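Rnh (Ribonuclease H) (Chlorobaculum tepidum, PDB 3H08) probably cleaves the RNA strand of RNA-DNA hybrids endonucleolytically, as a magnesium-dependent ribonuclease H. Local coordinates at residues Trp82-Val87 / Glu107-Thr112. The protein carries 3 engineered substitutions. Residues are numbered along the deposited sequence; the frame is centred on the assembly and turned at random. Where two conformers were deposited one is given.
Sequences WLKRWV and EILKLT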
ATOM      1  N   TRP A  82      -5.972  -2.842 -14.794  1.00 29.21           N
ATOM      2  CA  TRP A  82      -7.355  -2.939 -14.331  1.00 29.56           C
ATOM      3  C   TRP A  82      -7.833  -1.612 -13.757  1.00 28.83           C
ATOM      4  O   TRP A  82      -8.941  -1.169 -14.027  1.00 28.05           O
ATOM      5  CB  TRP A  82      -7.490  -4.021 -13.268  1.00 30.01           C
ATOM      6  CG  TRP A  82      -7.140  -5.374 -13.732  1.00 32.18           C
ATOM      7  CD1 TRP A  82      -7.009  -5.792 -15.019  1.00 33.33           C
ATOM      8  CD2 TRP A  82      -6.939  -6.518 -12.911  1.00 32.34           C
ATOM      9  NE1 TRP A  82      -6.724  -7.147 -15.056  1.00 33.53           N
ATOM     10  CE2 TRP A  82      -6.676  -7.610 -13.769  1.00 33.38           C
ATOM     11  CE3 TRP A  82      -6.957  -6.731 -11.529  1.00 32.83           C
ATOM     12  CZ2 TRP A  82      -6.425  -8.882 -13.291  1.00 32.40           C
ATOM     13  CZ3 TRP A  82      -6.707  -8.019 -11.058  1.00 33.11           C
ATOM     14  CH2 TRP A  82      -6.453  -9.067 -11.937  1.00 33.19           C
ATOM     15  N   LEU A  83      -7.012  -0.986 -12.934  1.00 28.26           N
ATOM     16  CA  LEU A  83      -7.407   0.269 -12.343  1.00 29.01           C
ATOM     17  C   LEU A  83      -7.768   1.280 -13.434  1.00 29.47           C
ATOM     18  O   LEU A  83      -8.809   1.963 -13.364  1.00 28.48           O
ATOM     19  CB  LEU A  83      -6.312   0.810 -11.423  1.00 28.09           C
ATOM     20  CG  LEU A  83      -6.585   2.234 -10.944  1.00 28.18           C
ATOM     21  CD1 LEU A  83      -7.849   2.296 -10.082  1.00 29.35           C
ATOM     22  CD2 LEU A  83      -5.398   2.736 -10.186  1.00 28.05           C
ATOM     23  N   LYS A  84      -6.959   1.334 -14.482  1.00 29.70           N
ATOM     24  CA  LYS A  84      -7.234   2.297 -15.563  1.00 30.02           C
ATOM     25  C   LYS A  84      -8.520   1.989 -16.310  1.00 29.74           C
ATOM     26  O   LYS A  84      -9.256   2.893 -16.689  1.00 28.47           O
ATOM     27  CB  LYS A  84      -6.032   2.398 -16.507  1.00 31.53           C
ATOM     28  CG  LYS A  84      -4.783   2.997 -15.799  1.00 34.39           C
ATOM     29  CD  LYS A  84      -5.175   4.100 -14.778  1.00 37.90           C
ATOM     30  CE  LYS A  84      -4.032   4.497 -13.859  1.00 37.40           C
ATOM     31  NZ  LYS A  84      -2.787   4.850 -14.601  1.00 41.18           N
ATOM     32  N   ARG A  85      -8.833   0.712 -16.447  1.00 29.60           N
ATOM     33  CA  ARG A  85     -10.091   0.314 -17.061  1.00 29.94           C
ATOM     34  C   ARG A  85     -11.292   0.597 -16.151  1.00 29.38           C
ATOM     35  O   ARG A  85     -12.383   0.969 -16.635  1.00 28.06           O
ATOM     36  CB  ARG A  85     -10.045  -1.158 -17.425  1.00 31.32           C
ATOM     37  CG  ARG A  85      -8.966  -1.465 -18.449  1.00 34.22           C
ATOM     38  CD  ARG A  85      -9.518  -2.170 -19.654  1.00 37.16           C
ATOM     39  NE  ARG A  85      -8.464  -2.450 -20.630  1.00 37.43           N
ATOM     40  CZ  ARG A  85      -8.652  -3.054 -21.804  1.00 39.48           C
ATOM     41  NH1 ARG A  85      -9.865  -3.449 -22.184  1.00 40.92           N
ATOM     42  NH2 ARG A  85      -7.618  -3.252 -22.606  1.00 38.53           N
ATOM     43  N   TRP A  86     -11.103   0.434 -14.837  1.00 28.65           N
ATOM     44  CA  TRP A  86     -12.187   0.690 -13.882  1.00 29.01           C
ATOM     45  C   TRP A  86     -12.611   2.140 -13.961  1.00 29.04           C
ATOM     46  O   TRP A  86     -13.798   2.444 -14.011  1.00 28.56           O
ATOM     47  CB  TRP A  86     -11.774   0.370 -12.438  1.00 28.50           C
ATOM     48  CG  TRP A  86     -11.543  -1.064 -12.171  1.00 28.10           C
ATOM     49  CD1 TRP A  86     -12.052  -2.130 -12.854  1.00 28.32           C
ATOM     50  CD2 TRP A  86     -10.709  -1.605 -11.145  1.00 27.92           C
ATOM     51  NE1 TRP A  86     -11.605  -3.303 -12.298  1.00 28.92           N
ATOM     52  CE2 TRP A  86     -10.780  -3.001 -11.242  1.00 28.54           C
ATOM     53  CE3 TRP A  86      -9.953  -1.037 -10.116  1.00 29.34           C
ATOM     54  CZ2 TRP A  86     -10.078  -3.842 -10.372  1.00 29.42           C
ATOM     55  CZ3 TRP A  86      -9.253  -1.886  -9.255  1.00 28.68           C
ATOM     56  CH2 TRP A  86      -9.341  -3.253  -9.378  1.00 29.33           C
ATOM     57  N   VAL A  87     -11.637   3.034 -13.964  1.00 29.54           N
ATOM     58  CA  VAL A  87     -11.897   4.449 -14.010  1.00 31.68           C
ATOM     59  C   VAL A  87     -12.654   4.777 -15.285  1.00 31.77           C
ATOM     60  O   VAL A  87     -13.645   5.508 -15.262  1.00 32.63           O
ATOM     61  CB  VAL A  87     -10.587   5.245 -14.007  1.00 32.86           C
ATOM     62  CG1 VAL A  87     -10.834   6.703 -14.414  1.00 35.07           C
ATOM     63  CG2 VAL A  87      -9.964   5.167 -12.693  1.00 35.03           C
ATOM     64  N   GLU A 107      -7.698   7.490  -4.280  1.00 23.36           N
ATOM     65  CA  GLU A 107      -6.506   8.040  -3.649  1.00 24.98           C
ATOM     66  C   GLU A 107      -5.256   7.561  -4.374  1.00 24.56           C
ATOM     67  O   GLU A 107      -4.347   8.342  -4.623  1.00 25.92           O
ATOM     68  CB  GLU A 107      -6.447   7.655  -2.175  1.00 26.46           C
ATOM     69  CG  GLU A 107      -7.283   8.497  -1.308  1.00 30.91           C
ATOM     70  CD  GLU A 107      -6.822   9.946  -1.383  1.00 37.50           C
ATOM     71  OE1 GLU A 107      -5.678  10.246  -0.936  1.00 45.20           O
ATOM     72  OE2 GLU A 107      -7.561  10.761  -1.942  1.00 44.42           O
ATOM     73  N   ILE A 108      -5.230   6.284  -4.721  0.50 24.20           N
ATOM     74  CA  ILE A 108      -4.090   5.703  -5.422  0.50 23.35           C
ATOM     75  C   ILE A 108      -3.931   6.315  -6.803  0.50 23.91           C
ATOM     76  O   ILE A 108      -2.802   6.520  -7.257  0.50 23.76           O
ATOM     77  CB  ILE A 108      -4.204   4.156  -5.504  0.50 22.93           C
ATOM     78  CG1 ILE A 108      -4.090   3.562  -4.104  0.50 22.61           C
ATOM     79  CG2 ILE A 108      -3.129   3.584  -6.439  0.50 23.38           C
ATOM     80  CD1 ILE A 108      -4.488   2.084  -4.003  0.50 20.74           C
ATOM     81  N   LEU A 109      -5.045   6.624  -7.475  1.00 23.69           N
ATOM     82  CA  LEU A 109      -4.981   7.362  -8.747  1.00 24.13           C
ATOM     83  C   LEU A 109      -4.281   8.718  -8.593  1.00 23.92           C
ATOM     84  O   LEU A 109      -3.432   9.083  -9.413  1.00 25.31           O
ATOM     85  CB  LEU A 109      -6.378   7.551  -9.312  1.00 24.70           C
ATOM     86  CG  LEU A 109      -6.890   6.323  -9.995  1.00 26.81           C
ATOM     87  CD1 LEU A 109      -8.392   6.513 -10.268  1.00 27.43           C
ATOM     88  CD2 LEU A 109      -6.148   6.060 -11.291  1.00 28.21           C
ATOM     89  N   LYS A 110      -4.656   9.479  -7.564  1.00 23.33           N
ATOM     90  CA  LYS A 110      -4.058  10.764  -7.317  1.00 23.82           C
ATOM     91  C   LYS A 110      -2.561  10.658  -7.020  1.00 23.14           C
ATOM     92  O   LYS A 110      -1.734  11.400  -7.564  1.00 23.18           O
ATOM     93  CB  LYS A 110      -4.803  11.470  -6.183  1.00 22.84           C
ATOM     94  CG  LYS A 110      -6.232  11.889  -6.555  1.00 27.69           C
ATOM     95  CD  LYS A 110      -6.972  12.363  -5.309  1.00 28.81           C
ATOM     96  CE  LYS A 110      -6.476  13.737  -4.908  1.00 32.38           C
ATOM     97  NZ  LYS A 110      -7.332  14.380  -3.847  1.00 35.47           N
ATOM     98  N   LEU A 111      -2.210   9.703  -6.201  1.00 22.59           N
ATOM     99  CA  LEU A 111      -0.832   9.571  -5.735  1.00 22.79           C
ATOM    100  C   LEU A 111       0.088   9.063  -6.824  1.00 23.45           C
ATOM    101  O   LEU A 111       1.278   9.329  -6.805  1.00 24.21           O
ATOM    102  CB  LEU A 111      -0.797   8.640  -4.527  1.00 22.94           C
ATOM    103  CG  LEU A 111      -1.382   9.300  -3.298  1.00 22.60           C
ATOM    104  CD1 LEU A 111      -1.755   8.272  -2.237  1.00 23.63           C
ATOM    105  CD2 LEU A 111      -0.401  10.304  -2.720  1.00 24.11           C
ATOM    106  N   THR A 112      -0.454   8.280  -7.753  1.00 23.71           N
ATOM    107  CA  THR A 112       0.340   7.781  -8.909  1.00 23.05           C
ATOM    108  C   THR A 112       0.383   8.761 -10.077  1.00 22.14           C
ATOM    109  O   THR A 112       0.975   8.473 -11.094  1.00 22.52           O
ATOM    110  CB  THR A 112      -0.117   6.408  -9.359  1.00 23.08           C
ATOM    111  OG1 THR A 112      -1.510   6.405  -9.736  1.00 24.17           O
ATOM    112  CG2 THR A 112       0.121   5.375  -8.242  1.00 23.17           C
TER
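In this RNase H fold, the short helix 82-88 belongs to the handle region (basic protrusion), which in relatives helps bind the hybrid, and meets helix 102-114 mainly through one side chain. The segments' axes cross at -114° and come no nearer than 11.6 Å, so the backbones stay apart and only side chains bridge the gap. Leu109 is the bump: its CG stands anti to its own carbonyl carbon, and the isobutyl fork runs into the hollow formed by Leu83, Lys84 and Val87, three residues on one side of the short helix. Leu83, with CG anti to the backbone N (chi1 171°), meets it tip to tip, CD2 lying 3.6 Å from Leu109 CD2. Lys84 makes a wall instead; its chain bends at chi2 and slides past the leucine in the opposite direction, so that CE rests 3.7 Å from Leu109 CD2. Val87 CG2 faces the other methyl, CD1. An alanine in place of Leu109 would remove CG and both methyls and would probably leave the hollow poorly filled, loosening the short helix against its neighbour. Trp91 also touches both Leu83 and Leu109. At the edge, Ile108 CG2 lies 4.5 Å from Leu83 CD2, a looser touch, while Ile108 also packs on Leu49 and Ile53 of helix 44-57. One turn on, Thr112 OG1 donates to a lone pair of Ile108 O at 2.8 Å, a carbonyl shared with Thr112 N.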